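Local coordinates for protein endonuclease III (Geobacillus stearothermophilus, PDB 1ORN) that acts as a DNA glycosylase of base excision repair, carries a [4Fe-4S] cluster and forms a covalent intermediate with DNA, at residues G106-D111 with V132-P137; Y12-M17 with S178-R183. All coordinates share one frame; numbering follows the deposited sequence.

Contact 1. Residues G106-D111 with V132-P137; sequences GEVPRD and VAFGVP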
# COMPACT_ATOMS: atom_id res chain seq x y z
N GLY C 106 -14.60 -18.05 -7.83
CA GLY C 106 -14.64 -16.85 -8.65
C GLY C 106 -14.73 -15.51 -7.93
O GLY C 106 -15.02 -14.49 -8.56
N GLU C 107 -14.48 -15.51 -6.63
CA GLU C 107 -14.55 -14.27 -5.86
C GLU C 107 -13.26 -13.99 -5.11
O GLU C 107 -12.48 -14.90 -4.82
CB GLU C 107 -15.72 -14.35 -4.87
CG GLU C 107 -17.09 -14.43 -5.54
CD GLU C 107 -18.20 -14.83 -4.58
OE1 GLU C 107 -18.30 -14.22 -3.49
OE2 GLU C 107 -18.97 -15.75 -4.92
N VAL C 108 -13.01 -12.72 -4.81
CA VAL C 108 -11.82 -12.34 -4.08
C VAL C 108 -11.95 -12.87 -2.65
O VAL C 108 -12.92 -12.54 -1.95
CB VAL C 108 -11.66 -10.81 -4.03
CG1 VAL C 108 -10.49 -10.42 -3.14
CG2 VAL C 108 -11.48 -10.27 -5.43
N PRO C 109 -11.00 -13.71 -2.20
CA PRO C 109 -11.09 -14.23 -0.84
C PRO C 109 -10.87 -13.11 0.17
O PRO C 109 -10.12 -12.17 -0.09
CB PRO C 109 -10.00 -15.30 -0.81
CG PRO C 109 -8.98 -14.76 -1.75
CD PRO C 109 -9.83 -14.26 -2.90
N ARG C 110 -11.52 -13.21 1.32
CA ARG C 110 -11.41 -12.19 2.36
C ARG C 110 -10.30 -12.46 3.36
O ARG C 110 -10.05 -11.65 4.26
CB ARG C 110 -12.75 -12.03 3.07
CG ARG C 110 -13.88 -11.64 2.12
CD ARG C 110 -15.17 -11.26 2.85
NE ARG C 110 -16.17 -10.78 1.90
CZ ARG C 110 -17.35 -10.28 2.25
NH1 ARG C 110 -17.69 -10.19 3.53
NH2 ARG C 110 -18.19 -9.86 1.31
N ASP C 111 -9.63 -13.59 3.21
CA ASP C 111 -8.54 -13.96 4.11
C ASP C 111 -7.20 -13.47 3.57
O ASP C 111 -6.87 -13.69 2.41
CB ASP C 111 -8.50 -15.47 4.28
CG ASP C 111 -7.37 -15.92 5.17
OD1 ASP C 111 -7.42 -15.63 6.38
OD2 ASP C 111 -6.42 -16.54 4.65
N VAL C 132 -9.00 -2.27 3.05
CA VAL C 132 -9.85 -1.36 2.29
C VAL C 132 -11.15 -2.00 1.82
O VAL C 132 -12.22 -1.41 1.98
CB VAL C 132 -9.04 -0.79 1.11
CG1 VAL C 132 -9.90 0.21 0.34
CG2 VAL C 132 -7.87 -0.06 1.75
N ALA C 133 -11.07 -3.19 1.25
CA ALA C 133 -12.26 -3.88 0.76
C ALA C 133 -13.15 -4.53 1.80
O ALA C 133 -14.38 -4.46 1.71
CB ALA C 133 -11.85 -4.92 -0.27
N PHE C 134 -12.55 -5.17 2.80
CA PHE C 134 -13.34 -5.90 3.80
C PHE C 134 -13.29 -5.38 5.22
O PHE C 134 -13.77 -6.04 6.14
CB PHE C 134 -12.93 -7.37 3.76
CG PHE C 134 -12.92 -7.95 2.38
CD1 PHE C 134 -14.08 -7.98 1.61
CD2 PHE C 134 -11.74 -8.45 1.82
CE1 PHE C 134 -14.08 -8.50 0.31
CE2 PHE C 134 -11.73 -8.96 0.53
CZ PHE C 134 -12.90 -8.99 -0.23
N GLY C 135 -12.71 -4.20 5.40
CA GLY C 135 -12.64 -3.60 6.73
C GLY C 135 -11.86 -4.37 7.78
O GLY C 135 -12.02 -4.11 8.97
N VAL C 136 -11.03 -5.31 7.35
CA VAL C 136 -10.24 -6.09 8.30
C VAL C 136 -9.03 -5.27 8.72
O VAL C 136 -8.28 -4.80 7.88
CB VAL C 136 -9.73 -7.42 7.68
CG1 VAL C 136 -8.91 -8.18 8.71
CG2 VAL C 136 -10.90 -8.27 7.22
N PRO C 137 -8.84 -5.09 10.03
CA PRO C 137 -7.68 -4.31 10.47
C PRO C 137 -6.36 -4.92 10.01
O PRO C 137 -6.12 -6.12 10.17
CB PRO C 137 -7.83 -4.28 11.99
CG PRO C 137 -8.59 -5.53 12.28
CD PRO C 137 -9.62 -5.57 11.19
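The aliphatic part of R110 lies over one face of the F134 ring, and this CH-pi contact dominates the meeting of the two segments. R110 CG stands 3.5 Å from the centroid of the F134 ring and only 5° off the ring normal, almost straight above the middle. The side chain crosses the ring at about a right angle: CB sits over the CD2 side, while CD reaches the opposite CD1 rim. Because R110 runs extended from CG to NE (chi3 174°), it carries NE on to 3.5 Å from F134 CE1. The guanidinium beyond sets one of its faces over F134 CD1, its plane turned 26° from that of the ring. The other face of F134 is taken by A133 CB of its own segment, 3.9 Å above the plane, which sandwiches the ring between two aliphatic groups.

Apolar contact continues at the far end of the ring, where V108 CG1 touches F134 CZ at 4.0 Å.

Polar groups of the loop backbone meet the ring without hydrogen bonding. P109 O comes obliquely to 3.6 Å from F134 CE2 and, buried by the contact, has no partner in the model; V108 O is somewhat farther off. No hydrogen bond joins 106-111 to 132-137.

The two segments meet at a helix-hairpin-helix, built of helices 112-115 and 123-134. D111, following R110, is the N-cap of helix 112-115 and bonds E114 N through OD2, while F134 stands near the C-terminal end of helix 123-134, just before G135 turns to positive phi. P33 of helix 33-43 also touches F134. The loop leading into the first helix thus packs on the end of the second, in the motif characteristic of HhH-GPD glycosylases, whose connecting loop here holds a sodium ion.

Contact 2. Residues Y12-M17 with S178-R183; sequences YCLDEM and SITHHR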
# COMPACT_ATOMS: atom_id res chain seq x y z
N TYR C 12 2.66 9.85 19.87
CA TYR C 12 2.62 11.30 19.73
C TYR C 12 2.78 11.65 18.25
O TYR C 12 2.09 12.53 17.73
CB TYR C 12 3.75 11.93 20.53
CG TYR C 12 3.84 13.43 20.40
CD1 TYR C 12 3.13 14.27 21.26
CD2 TYR C 12 4.64 14.02 19.42
CE1 TYR C 12 3.21 15.66 21.14
CE2 TYR C 12 4.73 15.40 19.29
CZ TYR C 12 4.01 16.21 20.15
OH TYR C 12 4.10 17.58 20.02
N CYS C 13 3.69 10.95 17.59
CA CYS C 13 3.96 11.16 16.17
C CYS C 13 2.74 10.83 15.33
O CYS C 13 2.38 11.58 14.43
CB CYS C 13 5.13 10.28 15.71
SG CYS C 13 6.74 10.82 16.30
N LEU C 14 2.11 9.70 15.64
CA LEU C 14 0.92 9.27 14.91
C LEU C 14 -0.24 10.23 15.13
O LEU C 14 -1.03 10.47 14.22
CB LEU C 14 0.53 7.86 15.34
CG LEU C 14 1.59 6.80 15.00
CD1 LEU C 14 1.15 5.45 15.54
CD2 LEU C 14 1.79 6.75 13.49
N ASP C 15 -0.35 10.76 16.35
CA ASP C 15 -1.42 11.70 16.67
C ASP C 15 -1.27 12.98 15.85
O ASP C 15 -2.26 13.58 15.43
CB ASP C 15 -1.38 12.04 18.16
N GLU C 16 -0.03 13.38 15.60
CA GLU C 16 0.24 14.59 14.83
C GLU C 16 -0.06 14.37 13.35
O GLU C 16 -0.63 15.24 12.69
CB GLU C 16 1.70 15.01 15.00
CG GLU C 16 2.01 16.43 14.55
CD GLU C 16 1.31 17.48 15.41
OE1 GLU C 16 1.50 17.47 16.65
OE2 GLU C 16 0.57 18.32 14.85
N MET C 17 0.33 13.20 12.83
CA MET C 17 0.07 12.88 11.43
C MET C 17 -1.43 12.93 11.17
O MET C 17 -1.87 13.29 10.08
CB MET C 17 0.59 11.48 11.09
CG MET C 17 2.08 11.31 11.24
SD MET C 17 2.63 9.66 10.74
CE MET C 17 4.36 9.68 11.35
N SER C 178 -6.07 0.50 10.28
CA SER C 178 -6.33 0.94 8.91
C SER C 178 -6.15 2.44 8.66
O SER C 178 -5.48 2.83 7.71
CB SER C 178 -7.73 0.50 8.48
OG SER C 178 -7.82 -0.92 8.49
N ILE C 179 -6.73 3.28 9.51
CA ILE C 179 -6.60 4.72 9.29
C ILE C 179 -5.19 5.24 9.57
O ILE C 179 -4.73 6.17 8.91
CB ILE C 179 -7.62 5.52 10.14
CG1 ILE C 179 -7.61 6.99 9.70
CG2 ILE C 179 -7.27 5.43 11.62
CD1 ILE C 179 -7.95 7.19 8.25
N THR C 180 -4.50 4.64 10.54
CA THR C 180 -3.15 5.08 10.85
C THR C 180 -2.25 4.78 9.66
O THR C 180 -1.36 5.57 9.32
CB THR C 180 -2.59 4.37 12.10
OG1 THR C 180 -3.45 4.65 13.21
CG2 THR C 180 -1.19 4.88 12.41
N HIS C 181 -2.49 3.64 9.02
CA HIS C 181 -1.73 3.23 7.84
C HIS C 181 -1.87 4.30 6.76
O HIS C 181 -0.88 4.77 6.19
CB HIS C 181 -2.28 1.88 7.34
CG HIS C 181 -2.00 1.59 5.90
ND1 HIS C 181 -0.74 1.28 5.43
CD2 HIS C 181 -2.81 1.59 4.82
CE1 HIS C 181 -0.79 1.09 4.13
NE2 HIS C 181 -2.04 1.27 3.73
N HIS C 182 -3.10 4.71 6.48
CA HIS C 182 -3.35 5.73 5.47
C HIS C 182 -2.73 7.07 5.84
O HIS C 182 -2.18 7.76 4.99
CB HIS C 182 -4.85 5.87 5.23
CG HIS C 182 -5.45 4.70 4.51
ND1 HIS C 182 -6.52 3.99 4.99
CD2 HIS C 182 -5.11 4.11 3.34
CE1 HIS C 182 -6.81 3.00 4.16
NE2 HIS C 182 -5.97 3.06 3.14
N ARG C 183 -2.80 7.43 7.12
CA ARG C 183 -2.21 8.68 7.58
C ARG C 183 -0.70 8.67 7.40
O ARG C 183 -0.10 9.68 7.03
CB ARG C 183 -2.57 8.93 9.05
CG ARG C 183 -4.05 9.24 9.28
CD ARG C 183 -4.37 9.24 10.77
NE ARG C 183 -5.79 9.53 11.03
CZ ARG C 183 -6.39 9.29 12.19
NH1 ARG C 183 -5.71 8.76 13.20
NH2 ARG C 183 -7.68 9.56 12.34
O HOH W 1 -3.20 8.51 13.93
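L14 meets T180 through methyl groups, the two side chains crossing at about a right angle. T180 CG2 touches both branches of the leucine, lying 3.7 Å from L14 CD2 and 3.9 Å from L14 CD1. The threonine can offer its methyl because CG2 is placed anti to the backbone N, while OG1 turns back along its own helix to hydrogen-bond E176 O. Its polar end is thus satisfied apart from the interface.

The backbone of L14 supplies the polar link. A water donates to L14 O at 2.9 Å and accepts from R183 NH1 at 2.6 Å, lying at the edge of the guanidinium and in its plane. R183 reaches this water on an extended chain (chi2 171°, chi3 -180°), with I179 CG1 of the preceding helical turn 3.2 Å above one face of its guanidinium, offset toward the rim. No direct hydrogen bond joins the helices, so this water gives them a polar bridge beside the methyl contact.

One turn further on, M17 and R183 are the closest CA pair of the two segments, 6.1 Å apart. The contact is loose: M17 CB stays 4.5 Å from R183 O, and the rest of the side chain leads away from 178-183; the M17 side chain lies about 6 Å from the iron-sulfur cluster.

Around this interface, I172 touches both L14 and T180. M17 packs on V148 and L152 of helix 143-152 and, further along helix 177-191, on M184 and F187; L152 and F187 also belong to the cluster pocket. Helix 7-20 is thereby set against helix 177-191 and helix 143-152, in the part of this strand-free fold that holds the cluster.

In the fold
Contact 1 is a surface contact and contact 2 a partly buried one, their centres about 23 Å apart. The first sets a loop against the end of a helix and rests chiefly on one arginine-to-ring CH-pi contact; the second pairs two helices through small methyl groups and a water bridge. Each uses an arginine differently, its aliphatic chain in contact 1 and its charged end in contact 2. They have no helix in common but touch where V132 CG2 meets H182 NE2 at 3.9 Å, linking helix 123-134 to helix 177-191. Along the chain, contact 1 is nested within the long loop closed by contact 2, which lies beside the iron-sulfur cluster.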